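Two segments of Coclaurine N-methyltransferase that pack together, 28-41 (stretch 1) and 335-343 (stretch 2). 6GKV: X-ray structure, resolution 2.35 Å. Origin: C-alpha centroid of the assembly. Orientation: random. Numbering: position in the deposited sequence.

Stretch 1 (28-41) IRRELARRLQWGYK
Stretch 2 335-343: GYNNGEEWM

Stretch 1 is helical from 28 to 39, the helix having begun earlier in the chain, and its i to i+4 bonds run as far as Tyr40 N to Leu36 O (2.9 Å). Tyr40 then leaves helical geometry (phi/psi -70/147). Stretch 2 approaches as an irregular segment that becomes a strand at Trp342. Positive phi values at Asn337, Asn338 and Gly339 (42°, 57°, 82°) turn the chain, and Gly339 N to Tyr336 O (2.8 Å) ties the turn together. Register is set by two pairs, Arg29 CA to Tyr336 CA at 7.7 Å and Leu36 CA to Glu341 CA at 8.5 Å, so both chains advance in the same sense along the contact, which buries 433 Å² in all.

Tyr336 (94 Å²), Trp342 (84 Å²) and Leu36 (74 Å²) dominate. Tyr336, chi1 -159° (t) and chi2 81°, lays one ring face over Leu32 CB; Leu32 CD1 lies 3.6 Å from Tyr336 CD1, and Ala33 CB is 3.6 Å from Tyr336 OH. Trp342, chi1 -72° (m) and chi2 -80°, starts sideways, yet its indole reaches the helix, with Arg35 CG at the ring edge, 4.0 Å from Trp342 CZ2.

Leu32 and Leu36, one helical turn apart and both m,t, each touch both aromatic rings. Leu36 CD1 meets Tyr336 CE2 at 3.4 Å, while Leu36 CD2 meets Trp342 CH2 at 3.5 Å; Leu32 CD2 lies 3.7 Å from the same Trp342 CH2. These are apolar contacts, sustained by close packing.

The polar link lies at the helix's C-terminal end. Tyr40 (chi1 -78°, chi2 -61°) donates from OH to Glu341 OE1 at 2.6 Å, a short hydrogen bond to a carboxylate near the tyrosine ring plane. Glu341 is m,m with chi3 -12°, and its OE2 accepts from Asn337 ND2 at 3.0 Å (153°), bracing the carboxylate from within stretch 2.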

# COMPACT_ATOMS: atom_id res chain seq x y z
N ILE A 28 -24.38 -15.76 6.78
CA ILE A 28 -23.46 -14.96 5.99
C ILE A 28 -22.26 -14.60 6.86
O ILE A 28 -21.12 -14.82 6.45
CB ILE A 28 -24.16 -13.68 5.43
CG1 ILE A 28 -25.13 -14.08 4.32
CG2 ILE A 28 -23.15 -12.71 4.90
CD1 ILE A 28 -25.85 -12.94 3.66
N ARG A 29 -22.52 -14.12 8.07
CA ARG A 29 -21.46 -13.74 9.00
C ARG A 29 -20.49 -14.88 9.25
O ARG A 29 -19.31 -14.64 9.51
CB ARG A 29 -22.02 -13.29 10.34
CG ARG A 29 -22.82 -12.05 10.25
CD ARG A 29 -22.99 -11.43 11.59
NE ARG A 29 -24.12 -10.53 11.55
CZ ARG A 29 -25.28 -10.80 12.12
NH1 ARG A 29 -25.44 -11.93 12.81
NH2 ARG A 29 -26.28 -9.92 12.02
N ARG A 30 -21.00 -16.11 9.18
CA ARG A 30 -20.17 -17.28 9.46
C ARG A 30 -19.18 -17.48 8.33
O ARG A 30 -18.05 -17.90 8.57
CB ARG A 30 -21.02 -18.54 9.63
CG ARG A 30 -21.90 -18.55 10.84
CD ARG A 30 -22.52 -19.95 10.98
NE ARG A 30 -23.54 -19.98 12.03
CZ ARG A 30 -24.54 -20.84 12.10
NH1 ARG A 30 -24.69 -21.79 11.18
NH2 ARG A 30 -25.40 -20.76 13.11
N GLU A 31 -19.62 -17.20 7.11
CA GLU A 31 -18.75 -17.33 5.94
C GLU A 31 -17.74 -16.19 5.92
O GLU A 31 -16.55 -16.41 5.68
CB GLU A 31 -19.56 -17.35 4.63
CG GLU A 31 -20.33 -18.63 4.42
CD GLU A 31 -19.47 -19.87 4.61
OE1 GLU A 31 -18.43 -19.99 3.92
OE2 GLU A 31 -19.84 -20.72 5.44
N LEU A 32 -18.23 -14.97 6.14
CA LEU A 32 -17.39 -13.80 6.29
C LEU A 32 -16.25 -14.08 7.26
O LEU A 32 -15.08 -13.99 6.89
CB LEU A 32 -18.21 -12.61 6.78
CG LEU A 32 -19.18 -12.05 5.75
CD1 LEU A 32 -19.76 -10.75 6.28
CD2 LEU A 32 -18.47 -11.85 4.42
N ALA A 33 -16.60 -14.43 8.49
CA ALA A 33 -15.63 -14.84 9.50
C ALA A 33 -14.58 -15.76 8.90
O ALA A 33 -13.39 -15.56 9.08
CB ALA A 33 -16.32 -15.54 10.66
N ARG A 34 -15.04 -16.75 8.15
CA ARG A 34 -14.12 -17.72 7.56
C ARG A 34 -13.25 -17.13 6.44
O ARG A 34 -12.16 -17.65 6.19
CB ARG A 34 -14.89 -18.91 7.01
CG ARG A 34 -15.52 -19.84 8.06
CD ARG A 34 -16.31 -20.97 7.36
NE ARG A 34 -15.42 -21.85 6.61
CZ ARG A 34 -15.54 -22.15 5.32
NH1 ARG A 34 -16.53 -21.65 4.59
NH2 ARG A 34 -14.66 -22.97 4.76
N ARG A 35 -13.74 -16.10 5.75
CA ARG A 35 -12.95 -15.47 4.69
C ARG A 35 -11.84 -14.62 5.34
O ARG A 35 -10.69 -14.65 4.90
CB ARG A 35 -13.81 -14.60 3.77
CG ARG A 35 -13.02 -13.98 2.60
CD ARG A 35 -13.41 -14.65 1.31
NE ARG A 35 -12.29 -15.28 0.65
CZ ARG A 35 -12.42 -16.16 -0.34
NH1 ARG A 35 -11.34 -16.70 -0.89
NH2 ARG A 35 -13.63 -16.49 -0.77
N LEU A 36 -12.20 -13.89 6.39
CA LEU A 36 -11.20 -13.17 7.18
C LEU A 36 -10.08 -14.11 7.64
O LEU A 36 -8.90 -13.76 7.63
CB LEU A 36 -11.84 -12.50 8.38
CG LEU A 36 -12.76 -11.32 8.04
CD1 LEU A 36 -13.09 -10.57 9.32
CD2 LEU A 36 -12.13 -10.40 7.01
N GLN A 37 -10.46 -15.31 8.03
CA GLN A 37 -9.52 -16.26 8.59
C GLN A 37 -8.59 -16.77 7.51
O GLN A 37 -7.41 -17.00 7.73
CB GLN A 37 -10.27 -17.42 9.25
CG GLN A 37 -9.41 -18.53 9.81
CD GLN A 37 -8.75 -18.14 11.11
OE1 GLN A 37 -9.39 -17.61 12.02
NE2 GLN A 37 -7.45 -18.42 11.22
N TRP A 38 -9.15 -16.93 6.31
CA TRP A 38 -8.42 -17.40 5.15
C TRP A 38 -7.58 -16.26 4.58
O TRP A 38 -6.50 -16.47 4.04
CB TRP A 38 -9.41 -17.95 4.12
CG TRP A 38 -8.90 -18.13 2.73
CD1 TRP A 38 -8.49 -19.30 2.16
CD2 TRP A 38 -8.77 -17.12 1.72
NE1 TRP A 38 -8.09 -19.08 0.86
CE2 TRP A 38 -8.26 -17.75 0.57
CE3 TRP A 38 -9.01 -15.73 1.69
CZ2 TRP A 38 -7.99 -17.04 -0.61
CZ3 TRP A 38 -8.74 -15.03 0.52
CH2 TRP A 38 -8.23 -15.68 -0.61
N GLY A 39 -8.10 -15.04 4.72
CA GLY A 39 -7.43 -13.85 4.25
C GLY A 39 -6.25 -13.33 5.06
O GLY A 39 -5.19 -13.05 4.49
N TYR A 40 -6.40 -13.17 6.37
CA TYR A 40 -5.30 -12.65 7.19
C TYR A 40 -4.17 -13.68 7.30
O TYR A 40 -4.41 -14.89 7.31
CB TYR A 40 -5.79 -12.23 8.59
CG TYR A 40 -6.50 -10.88 8.58
CD1 TYR A 40 -5.85 -9.70 8.18
CD2 TYR A 40 -7.82 -10.79 9.01
CE1 TYR A 40 -6.53 -8.47 8.18
CE2 TYR A 40 -8.49 -9.58 9.01
CZ TYR A 40 -7.86 -8.43 8.60
OH TYR A 40 -8.61 -7.26 8.61
N LYS A 41 -2.93 -13.18 7.39
CA LYS A 41 -1.76 -14.06 7.47
C LYS A 41 -1.00 -13.85 8.77
O LYS A 41 -0.97 -12.74 9.33
CB LYS A 41 -0.83 -13.84 6.27
CG LYS A 41 -1.41 -14.30 4.94
CD LYS A 41 -1.73 -15.78 4.95
CE LYS A 41 -2.46 -16.21 3.68
NZ LYS A 41 -2.89 -17.66 3.69
N GLY A 335 -20.77 -4.08 6.40
CA GLY A 335 -21.00 -3.63 7.77
C GLY A 335 -20.26 -4.47 8.79
O GLY A 335 -20.28 -4.14 9.98
N TYR A 336 -19.61 -5.55 8.35
CA TYR A 336 -18.88 -6.45 9.26
C TYR A 336 -17.88 -5.69 10.13
O TYR A 336 -17.22 -4.73 9.65
CB TYR A 336 -18.16 -7.54 8.46
CG TYR A 336 -17.82 -8.76 9.30
CD1 TYR A 336 -18.79 -9.73 9.56
CD2 TYR A 336 -16.55 -8.95 9.84
CE1 TYR A 336 -18.50 -10.84 10.32
CE2 TYR A 336 -16.25 -10.09 10.61
CZ TYR A 336 -17.24 -11.01 10.84
OH TYR A 336 -16.98 -12.14 11.59
N ASN A 337 -17.76 -6.11 11.39
CA ASN A 337 -16.88 -5.45 12.38
C ASN A 337 -16.91 -3.94 12.33
O ASN A 337 -15.87 -3.31 12.19
CB ASN A 337 -15.43 -5.88 12.20
CG ASN A 337 -15.18 -7.29 12.67
OD1 ASN A 337 -15.95 -7.83 13.48
ND2 ASN A 337 -14.11 -7.89 12.17
N ASN A 338 -18.10 -3.37 12.41
CA ASN A 338 -18.31 -1.93 12.36
C ASN A 338 -17.74 -1.27 11.10
O ASN A 338 -17.42 -0.10 11.11
CB ASN A 338 -17.71 -1.28 13.61
CG ASN A 338 -18.23 0.13 13.86
OD1 ASN A 338 -19.33 0.48 13.44
ND2 ASN A 338 -17.43 0.96 14.54
N GLY A 339 -17.64 -2.02 10.00
CA GLY A 339 -17.26 -1.44 8.71
C GLY A 339 -15.76 -1.24 8.48
O GLY A 339 -15.35 -0.54 7.54
N GLU A 340 -14.95 -1.89 9.31
CA GLU A 340 -13.50 -1.73 9.30
C GLU A 340 -12.81 -2.97 8.75
O GLU A 340 -11.67 -3.25 9.08
CB GLU A 340 -13.00 -1.42 10.73
CG GLU A 340 -13.36 0.00 11.15
CD GLU A 340 -12.60 1.05 10.31
OE1 GLU A 340 -11.39 0.83 10.04
OE2 GLU A 340 -13.20 2.08 9.90
N GLU A 341 -13.53 -3.72 7.92
CA GLU A 341 -12.95 -4.86 7.21
C GLU A 341 -13.08 -4.65 5.69
O GLU A 341 -12.10 -4.36 5.01
CB GLU A 341 -13.63 -6.16 7.63
CG GLU A 341 -13.43 -6.52 9.10
CD GLU A 341 -11.99 -6.87 9.43
OE1 GLU A 341 -11.19 -7.06 8.51
OE2 GLU A 341 -11.66 -6.98 10.63
N TRP A 342 -14.29 -4.84 5.17
CA TRP A 342 -14.58 -4.60 3.77
C TRP A 342 -15.09 -3.17 3.66
O TRP A 342 -15.89 -2.73 4.50
CB TRP A 342 -15.59 -5.61 3.23
CG TRP A 342 -15.02 -7.00 3.07
CD1 TRP A 342 -14.24 -7.44 2.04
CD2 TRP A 342 -15.15 -8.11 3.98
NE1 TRP A 342 -13.90 -8.76 2.24
CE2 TRP A 342 -14.44 -9.19 3.40
CE3 TRP A 342 -15.84 -8.30 5.18
CZ2 TRP A 342 -14.39 -10.45 4.02
CZ3 TRP A 342 -15.79 -9.56 5.78
CH2 TRP A 342 -15.06 -10.61 5.20
N MET A 343 -14.63 -2.45 2.64
CA MET A 343 -14.88 -1.03 2.56
C MET A 343 -14.63 -0.48 1.16
O MET A 343 -14.43 -1.23 0.20
CB MET A 343 -14.01 -0.28 3.58
CG MET A 343 -12.53 -0.69 3.54
SD MET A 343 -11.50 0.13 4.80
CE MET A 343 -11.76 -0.91 6.23